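Long-range contacts in CT263 (PDB 4QAS), which probably hydrolyses the N-glycosidic bond of a nucleoside intermediate in the futalosine pathway of menaquinone synthesis, as an MTAN-type nucleosidase: residues 120-126 against 138-144; 17-22 against 184-188. The protein carries 1 engineered substitution. All coordinates share one frame; numbering follows the deposited sequence.

Interaction 1 (120-126 against 138-144); sequences AQLTSVR and QLVDMEG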
loop_
_atom_site.group_PDB
_atom_site.type_symbol
_atom_site.label_atom_id
_atom_site.label_comp_id
_atom_site.label_asym_id
_atom_site.label_seq_id
_atom_site.Cartn_x
_atom_site.Cartn_y
_atom_site.Cartn_z
ATOM N N ALA A 120 19.147 0.964 11.745
ATOM C CA ALA A 120 19.501 2.180 12.472
ATOM C C ALA A 120 19.218 1.991 13.953
ATOM O O ALA A 120 18.411 1.141 14.354
ATOM C CB ALA A 120 18.726 3.403 11.981
ATOM N N GLN A 121 19.858 2.827 14.761
ATOM C CA GLN A 121 19.598 2.912 16.194
ATOM C C GLN A 121 18.716 4.109 16.480
ATOM O O GLN A 121 18.759 5.120 15.766
ATOM C CB GLN A 121 20.896 3.073 16.972
ATOM C CG GLN A 121 21.746 1.799 16.970
ATOM C CD GLN A 121 23.047 1.941 17.745
ATOM O OE1 GLN A 121 23.673 3.002 17.741
ATOM N NE2 GLN A 121 23.460 0.866 18.414
ATOM N N LEU A 122 17.860 3.963 17.488
ATOM C CA LEU A 122 16.840 4.950 17.829
ATOM C C LEU A 122 17.041 5.363 19.278
ATOM O O LEU A 122 17.316 4.525 20.136
ATOM C CB LEU A 122 15.471 4.336 17.687
ATOM C CG LEU A 122 14.282 5.248 17.971
ATOM C CD1 LEU A 122 14.232 6.444 17.000
ATOM C CD2 LEU A 122 13.032 4.446 17.905
ATOM N N THR A 123 16.929 6.658 19.548
ATOM C CA THR A 123 16.845 7.182 20.898
ATOM C C THR A 123 15.509 7.872 21.045
ATOM O O THR A 123 15.114 8.635 20.165
ATOM C CB THR A 123 17.954 8.178 21.161
ATOM O OG1 THR A 123 19.200 7.501 21.071
ATOM C CG2 THR A 123 17.853 8.772 22.550
ATOM N N SER A 124 14.832 7.607 22.158
ATOM C CA SER A 124 13.539 8.202 22.474
ATOM C C SER A 124 13.739 9.209 23.586
ATOM O O SER A 124 14.372 8.899 24.596
ATOM C CB SER A 124 12.534 7.155 22.958
ATOM O OG SER A 124 12.277 6.186 21.958
ATOM N N VAL A 125 13.211 10.409 23.387
ATOM C CA VAL A 125 13.261 11.433 24.417
ATOM C C VAL A 125 11.914 12.131 24.489
ATOM O O VAL A 125 11.214 12.262 23.483
ATOM C CB VAL A 125 14.387 12.445 24.152
ATOM C CG1 VAL A 125 15.756 11.790 24.354
ATOM C CG2 VAL A 125 14.243 13.020 22.789
ATOM N N ARG A 126 11.574 12.600 25.686
ATOM C CA ARG A 126 10.251 13.167 25.915
ATOM C C ARG A 126 10.072 14.464 25.140
ATOM O O ARG A 126 9.042 14.674 24.491
ATOM C CB ARG A 126 10.037 13.361 27.418
ATOM C CG ARG A 126 10.162 12.049 28.204
ATOM C CD ARG A 126 10.183 12.239 29.716
ATOM N NE ARG A 126 11.528 12.516 30.223
ATOM C CZ ARG A 126 11.979 13.712 30.591
ATOM N NH1 ARG A 126 11.203 14.790 30.532
ATOM N NH2 ARG A 126 13.218 13.827 31.037
ATOM N N GLN A 138 21.557 8.723 16.228
ATOM C CA GLN A 138 21.177 8.501 14.848
ATOM C C GLN A 138 19.770 9.056 14.683
ATOM O O GLN A 138 19.588 10.245 14.401
ATOM C CB GLN A 138 21.304 7.013 14.457
ATOM C CG GLN A 138 22.767 6.559 14.346
ATOM C CD GLN A 138 22.974 5.075 14.028
ATOM O OE1 GLN A 138 22.062 4.357 13.627
ATOM N NE2 GLN A 138 24.207 4.621 14.200
ATOM N N LEU A 139 18.755 8.218 14.812
ATOM C CA LEU A 139 17.373 8.647 14.768
ATOM C C LEU A 139 16.846 8.928 16.173
ATOM O O LEU A 139 17.239 8.271 17.140
ATOM C CB LEU A 139 16.514 7.569 14.099
ATOM C CG LEU A 139 16.890 7.267 12.651
ATOM C CD1 LEU A 139 16.042 6.095 12.153
ATOM C CD2 LEU A 139 16.632 8.514 11.800
ATOM N N VAL A 140 15.944 9.893 16.271
ATOM C CA VAL A 140 15.422 10.341 17.554
ATOM C C VAL A 140 13.917 10.492 17.438
ATOM O O VAL A 140 13.427 11.193 16.547
ATOM C CB VAL A 140 16.036 11.679 17.991
ATOM C CG1 VAL A 140 15.464 12.078 19.355
ATOM C CG2 VAL A 140 17.544 11.585 18.024
ATOM N N ASP A 141 13.170 9.867 18.338
ATOM C CA ASP A 141 11.718 9.974 18.336
ATOM C C ASP A 141 11.288 10.252 19.773
ATOM O O ASP A 141 12.087 10.592 20.649
ATOM C CB ASP A 141 11.029 8.734 17.749
ATOM C CG ASP A 141 11.028 7.541 18.707
ATOM O OD1 ASP A 141 11.818 7.520 19.682
ATOM O OD2 ASP A 141 10.215 6.589 18.483
ATOM N N MET A 142 10.004 10.053 20.049
ATOM C CA MET A 142 9.477 10.176 21.400
ATOM C C MET A 142 8.977 8.865 21.993
ATOM O O MET A 142 9.215 8.610 23.172
ATOM C CB MET A 142 8.338 11.203 21.417
ATOM C CG MET A 142 8.803 12.617 21.052
ATOM S SD MET A 142 7.482 13.843 20.933
ATOM C CE MET A 142 6.624 13.555 22.486
ATOM N N GLU A 143 8.267 8.035 21.223
ATOM C CA GLU A 143 7.494 6.939 21.793
ATOM C C GLU A 143 8.104 5.553 21.633
ATOM O O GLU A 143 7.588 4.611 22.233
ATOM C CB GLU A 143 6.081 6.916 21.169
ATOM C CG GLU A 143 5.266 8.162 21.419
ATOM C CD GLU A 143 4.967 8.398 22.887
ATOM O OE1 GLU A 143 5.127 7.459 23.693
ATOM O OE2 GLU A 143 4.588 9.537 23.247
ATOM N N GLY A 144 9.177 5.396 20.870
ATOM C CA GLY A 144 9.658 4.063 20.548
ATOM C C GLY A 144 10.035 3.228 21.755
ATOM O O GLY A 144 9.651 2.064 21.861
#
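Leu139 and Leu122 sit side by side as a bridge between two parallel strands, 119-124 and 139-141. Leu139 takes both backbone bonds, its N giving to Gln121 O (3.2 Å) and its O accepting from Thr123 N (2.9 Å). Two residues on, Asp141 repeats the scheme, bonding through N to Thr123 O and through O to Val125 N. With CG anti to the backbone N (chi1 -178°), Leu122 swings its two methyls over the partner strand: CD1 rests 3.5 Å from Leu139 O and CD2 3.6 Å from Asp141 OD2. On the same face Leu139 CD1 reaches Ala120 CB at 3.8 Å. Gln138 extends the ladder by side chain, its OE1 receiving Gln121 N at 2.9 Å; the bond is straight at the hydrogen (171°), yet the donor stands above the amide carbonyl plane. Further along, Ser124 OG donates to the syn lone pair of Asp141 OD1 (2.7 Å) and also accepts from Phe145 N. Asp141 OD2 pairs with Lys162 of strand 158-167 and caps the following helix through a weak bond from Gly144 N. Each carboxylate oxygen therefore has a polar partner within a largely buried contact, and the nearby lysine would probably favour the charged form. The chemistry implies that one carboxylate ties the end of strand 139-141 to strand 119-124, strand 158-167 and the start of helix 144-153.

Interaction 2 (17-22 against 184-188); sequences AEAART and SQKLA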
loop_
_atom_site.group_PDB
_atom_site.type_symbol
_atom_site.label_atom_id
_atom_site.label_comp_id
_atom_site.label_asym_id
_atom_site.label_seq_id
_atom_site.Cartn_x
_atom_site.Cartn_y
_atom_site.Cartn_z
ATOM N N ALA A 17 -1.048 11.947 12.057
ATOM C CA ALA A 17 -0.301 12.225 10.836
ATOM C C ALA A 17 0.542 11.035 10.447
ATOM O O ALA A 17 0.642 10.688 9.264
ATOM C CB ALA A 17 0.573 13.465 11.014
ATOM N N GLU A 18 1.167 10.383 11.417
ATOM C CA GLU A 18 1.966 9.220 11.077
ATOM C C GLU A 18 1.095 8.129 10.477
ATOM O O GLU A 18 1.521 7.443 9.554
ATOM C CB GLU A 18 2.689 8.672 12.308
ATOM C CG GLU A 18 3.847 9.537 12.857
ATOM C CD GLU A 18 4.544 8.928 14.065
ATOM O OE1 GLU A 18 3.992 7.994 14.697
ATOM O OE2 GLU A 18 5.641 9.390 14.438
ATOM N N ALA A 19 -0.080 7.905 11.064
ATOM C CA ALA A 19 -0.954 6.796 10.707
ATOM C C ALA A 19 -1.681 6.991 9.392
ATOM O O ALA A 19 -2.144 5.993 8.819
ATOM C CB ALA A 19 -1.962 6.591 11.823
ATOM N N ALA A 20 -1.818 8.229 8.918
ATOM C CA ALA A 20 -2.848 8.537 7.923
ATOM C C ALA A 20 -2.749 7.659 6.675
ATOM O O ALA A 20 -3.757 7.106 6.213
ATOM C CB ALA A 20 -2.773 10.017 7.562
ATOM N N ARG A 21 -1.562 7.551 6.077
ATOM C CA ARG A 21 -1.498 6.844 4.795
ATOM C C ARG A 21 -1.634 5.339 4.973
ATOM O O ARG A 21 -2.209 4.672 4.112
ATOM C CB ARG A 21 -0.245 7.226 4.010
ATOM C CG ARG A 21 -0.161 8.718 3.648
ATOM C CD ARG A 21 -1.341 9.243 2.839
ATOM N NE ARG A 21 -1.691 8.360 1.755
ATOM C CZ ARG A 21 -2.855 8.358 1.140
ATOM N NH1 ARG A 21 -3.713 9.334 1.365
ATOM N NH2 ARG A 21 -3.136 7.457 0.212
ATOM N N THR A 22 -1.196 4.790 6.100
ATOM C CA THR A 22 -1.450 3.378 6.358
ATOM C C THR A 22 -2.937 3.103 6.531
ATOM O O THR A 22 -3.447 2.087 6.043
ATOM C CB THR A 22 -0.668 2.919 7.584
ATOM O OG1 THR A 22 0.738 3.004 7.295
ATOM C CG2 THR A 22 -1.004 1.483 7.938
ATOM N N SER A 184 4.288 9.981 5.977
ATOM C CA SER A 184 3.318 8.945 6.300
ATOM C C SER A 184 3.212 7.922 5.176
ATOM O O SER A 184 3.056 6.719 5.430
ATOM C CB SER A 184 1.990 9.631 6.565
ATOM O OG SER A 184 0.958 8.719 6.928
ATOM N N GLN A 185 3.311 8.381 3.929
ATOM C CA GLN A 185 3.273 7.484 2.786
ATOM C C GLN A 185 4.452 6.521 2.803
ATOM O O GLN A 185 4.290 5.339 2.464
ATOM C CB GLN A 185 3.203 8.296 1.487
ATOM C CG GLN A 185 3.109 7.454 0.261
ATOM C CD GLN A 185 1.793 6.733 0.151
ATOM O OE1 GLN A 185 0.773 7.156 0.722
ATOM N NE2 GLN A 185 1.769 5.638 -0.613
ATOM N N LYS A 186 5.646 6.994 3.181
ATOM C CA LYS A 186 6.790 6.088 3.297
ATOM C C LYS A 186 6.513 4.979 4.292
ATOM O O LYS A 186 6.888 3.827 4.070
ATOM C CB LYS A 186 8.051 6.840 3.718
ATOM C CG LYS A 186 8.616 7.790 2.695
ATOM C CD LYS A 186 9.106 7.094 1.432
ATOM C CE LYS A 186 10.346 6.249 1.667
ATOM N NZ LYS A 186 10.842 5.637 0.396
ATOM N N LEU A 187 5.906 5.314 5.420
ATOM C CA LEU A 187 5.572 4.275 6.393
ATOM C C LEU A 187 4.622 3.240 5.802
ATOM O O LEU A 187 4.802 2.040 5.995
ATOM C CB LEU A 187 4.985 4.903 7.648
ATOM C CG LEU A 187 5.937 5.841 8.394
ATOM C CD1 LEU A 187 5.214 6.438 9.538
ATOM C CD2 LEU A 187 7.204 5.141 8.843
ATOM N N ALA A 188 3.594 3.686 5.071
ATOM C CA ALA A 188 2.629 2.774 4.476
ATOM C C ALA A 188 3.308 1.849 3.494
ATOM O O ALA A 188 3.020 0.645 3.449
ATOM C CB ALA A 188 1.507 3.567 3.803
HETATM O O HOH W 1 1.283 5.671 7.486
#
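Ser184 fits as a knob among Ala17, Ala19, Ala20 and Arg21, joining helix 180-197 to helix 16-25 where the axes of the short segments approach to 7.1 Å at a -50° crossing angle. The other packing contacts set methyl carbons against oxygens: Ala188 CB lies 3.6 Å from Thr22 OG1, and a methyl of Leu187 approaches Glu18 O.

Direct hydrogen bonds centre on a kink in helix 16-25, where the N atoms of Arg21 and Thr22 have no bond to the preceding turn. Arg21 N turns instead to Ser184 OG, which accepts it at 2.9 Å in a nearly straight bond (169° at the hydrogen). The hydroxyl is carried there by chi1 of -179°, which sets it anti to its own N and facing the neighbouring helix; Glu18 O also stands 3.0 Å from Ser184 OG. Farther out, Arg21 NE gives its proton to Gln185 OE1 (2.9 Å), nearly along the amide C=O axis, with the guanidinium and amide planes inclined to each other. The other end of that amide, Gln185 NE2, bonds to Glu189 and to Leu25 O of the second subunit, so this edge adjoins the dimer interface.

Water 1 makes the third kind of link. It donates to Glu18 O (2.7 Å) and to Ser184 O (2.9 Å) while accepting from Thr22 OG1 (2.7 Å).

A serine hydroxyl and a water thus take up polar backbone groups at the kink, which is consistent with the close approach of the helices at Ser184 and Ala188.

How the interactions relate
Both interactions are largely buried, but they belong to different layers of the fold. Interaction 1 pairs two strands within the sheet through a regular backbone ladder, with a carboxylate at its end; interaction 2 joins two helices lying against that sheet by side-chain and water-mediated bonds. Their centres are 18 Å apart, on opposite sides of the chain's centre, and they do not touch. Strand 158-167 neighbours both: Met160 and Lys162 meet residues of interaction 1, whereas Ile161 and Val163 meet Leu187 of interaction 2, an alternation that places them on its two faces. Only interaction 2 touches the second subunit. In sequence, interaction 1 nests inside the loop that interaction 2 closes.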